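Local coordinates for organic hydroperoxide resistance protein (PDB 6D9N), which probably reduces organic hydroperoxides with a pair of redox-active cysteines, as members of the OsmC/Ohr family do, and so protects the bacterium from peroxide damage, at the interface of chains A and B. Sequence-based numbering; all coordinates share one arbitrary frame. Chains: chain A/B, Organic hydroperoxide resistance protein.

The interface of chains A and B. Residues chain A 92, 95, 97, 99-101; chain B 127-130, 133.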
loop_
_atom_site.group_PDB
_atom_site.type_symbol
_atom_site.label_atom_id
_atom_site.label_comp_id
_atom_site.label_asym_id
_atom_site.label_seq_id
_atom_site.Cartn_x
_atom_site.Cartn_y
_atom_site.Cartn_z
ATOM N N ILE A 92 6.391 -8.602 7.162
ATOM C CA ILE A 92 7.637 -7.898 6.858
ATOM C C ILE A 92 8.801 -8.670 7.462
ATOM O O ILE A 92 8.682 -9.220 8.563
ATOM C CB ILE A 92 7.603 -6.436 7.376
ATOM C CG1 ILE A 92 8.901 -5.712 7.023
ATOM C CG2 ILE A 92 7.320 -6.381 8.885
ATOM C CD1 ILE A 92 8.982 -4.269 7.447
ATOM N N ILE A 95 15.489 -8.685 4.147
ATOM C CA ILE A 95 15.844 -9.330 2.883
ATOM C C ILE A 95 17.321 -9.098 2.568
ATOM O O ILE A 95 18.055 -8.511 3.366
ATOM C CB ILE A 95 14.917 -8.900 1.728
ATOM C CG1 ILE A 95 14.912 -7.378 1.488
ATOM C CG2 ILE A 95 13.461 -9.347 1.987
ATOM C CD1 ILE A 95 14.042 -6.981 0.291
ATOM N N ASN A 97 19.356 -7.290 0.704
ATOM C CA ASN A 97 20.073 -6.018 0.653
ATOM C C ASN A 97 20.256 -5.388 2.028
ATOM O O ASN A 97 20.788 -4.276 2.119
ATOM C CB ASN A 97 19.400 -5.028 -0.322
ATOM C CG ASN A 97 17.972 -4.648 0.082
ATOM O OD1 ASN A 97 17.469 -5.074 1.130
ATOM N ND2 ASN A 97 17.301 -3.845 -0.770
ATOM N N GLY A 99 17.827 -4.373 3.704
ATOM C CA GLY A 99 16.553 -3.723 3.890
ATOM C C GLY A 99 15.475 -4.742 4.156
ATOM O O GLY A 99 15.733 -5.877 4.557
ATOM N N PHE A 100 14.241 -4.302 3.976
ATOM C CA PHE A 100 13.093 -5.083 4.413
ATOM C C PHE A 100 12.130 -5.299 3.263
ATOM O O PHE A 100 12.034 -4.471 2.353
ATOM C CB PHE A 100 12.395 -4.405 5.614
ATOM C CG PHE A 100 13.315 -4.284 6.788
ATOM C CD1 PHE A 100 14.109 -3.162 6.955
ATOM C CD2 PHE A 100 13.453 -5.336 7.680
ATOM C CE1 PHE A 100 15.017 -3.073 7.992
ATOM C CE2 PHE A 100 14.355 -5.253 8.737
ATOM C CZ PHE A 100 15.144 -4.126 8.884
ATOM N N GLY A 101 11.451 -6.449 3.295
ATOM C CA GLY A 101 10.524 -6.814 2.241
ATOM C C GLY A 101 9.223 -7.333 2.819
ATOM O O GLY A 101 9.140 -7.765 3.972
ATOM N N GLN B 127 16.469 1.536 -0.446
ATOM C CA GLN B 127 16.742 0.123 -0.338
ATOM C C GLN B 127 16.141 -0.486 0.920
ATOM O O GLN B 127 15.946 -1.703 0.959
ATOM C CB GLN B 127 18.257 -0.128 -0.388
ATOM C CG GLN B 127 18.888 0.299 -1.723
ATOM C CD GLN B 127 18.287 -0.439 -2.974
ATOM O OE1 GLN B 127 18.086 -1.694 -2.989
ATOM N NE2 GLN B 127 17.953 0.347 -4.005
ATOM N N VAL B 128 15.852 0.314 1.947
ATOM C CA VAL B 128 15.316 -0.207 3.203
ATOM C C VAL B 128 13.806 -0.380 3.130
ATOM O O VAL B 128 13.280 -1.405 3.564
ATOM C CB VAL B 128 15.726 0.745 4.351
ATOM C CG1 VAL B 128 14.981 0.419 5.653
ATOM C CG2 VAL B 128 17.227 0.687 4.565
ATOM N N CYS B 129 13.115 0.620 2.585
ATOM C CA CYS B 129 11.653 0.686 2.511
ATOM C C CYS B 129 11.046 -0.528 1.798
ATOM O O CYS B 129 11.291 -0.720 0.590
ATOM C CB CYS B 129 11.316 1.971 1.753
ATOM S SG CYS B 129 9.606 2.250 1.351
ATOM N N PRO B 130 10.188 -1.305 2.458
ATOM C CA PRO B 130 9.568 -2.432 1.736
ATOM C C PRO B 130 8.726 -2.047 0.541
ATOM O O PRO B 130 8.656 -2.852 -0.397
ATOM C CB PRO B 130 8.725 -3.132 2.813
ATOM C CG PRO B 130 9.526 -2.896 4.038
ATOM C CD PRO B 130 10.087 -1.478 3.899
ATOM N N ASN B 133 11.143 -1.859 -2.313
ATOM C CA ASN B 133 11.544 -3.189 -2.752
ATOM C C ASN B 133 10.413 -3.924 -3.450
ATOM O O ASN B 133 10.668 -4.673 -4.393
ATOM C CB ASN B 133 12.075 -3.976 -1.553
ATOM C CG ASN B 133 13.391 -3.401 -1.063
ATOM O OD1 ASN B 133 14.292 -3.165 -1.867
ATOM N ND2 ASN B 133 13.518 -3.175 0.239
#
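A:Phe100 and B:Asn133 join the hairpin of one OsmC/Ohr subunit to the helical turn beside the Val-Cys-Pro stretch that carries the resolving cysteine of the other, within a two-fold interface typical of this dimeric family. The backbone of A:Phe100, first residue of strand 100-109, is held at both polar groups: its N donates to B:Val128 O (3.1 Å), at the end of helix 115-128, and its carbonyl O accepts from B:Asn133 ND2 (2.9 Å). B:Asn133 ND2 also donates to B:Gln127 O (2.9 Å), which lies in the amide plane of B:Asn133, although the nitrogen stands above the B:Gln127 carbonyl plane. Asparagine suits the place because its two N-H groups can tie the helix end of its own chain to the strand opposite, which fixes the turn of the amide. The tightly packed part lies beside it. B:Pro130, first residue of helix 130-135, needs no N-H there and offers a rigid ring whose CG meets A:Phe100 CB at 3.6 Å. The tip of A:Ile92, CD1, touches the same CG from beside A:Phe100; with CG1 anti to the backbone N (chi1 -179°) and the chain extended beyond it, CD1 reaches the ring. The A:Phe100 ring runs alongside B:Val128, with B:Val128 O at its edge, and the branch CG1 approaches ring atom CD1 at 3.9 Å. A:Gly99, lacking a side chain, lets its CA come over B:Val128 CA. Toward the loop the fit is looser and polar. A:Asn97 ND2 is shared between B:Gln127 OE1 (3.2 Å) and B:Asn133 OD1 (3.3 Å), both long, bent bonds, the two amides of A:Asn97 and B:Gln127 standing 88° apart. A:Asn97 OD1 turns back to accept from A:Gly99 N (2.7 Å), steadying the amide, while A:Ile95 CD1 only brushes the B:Asn133 amide. B:Cys129, which can form a disulfide with Cys65 of its own chain, is flanked by these contacts yet buries no surface here.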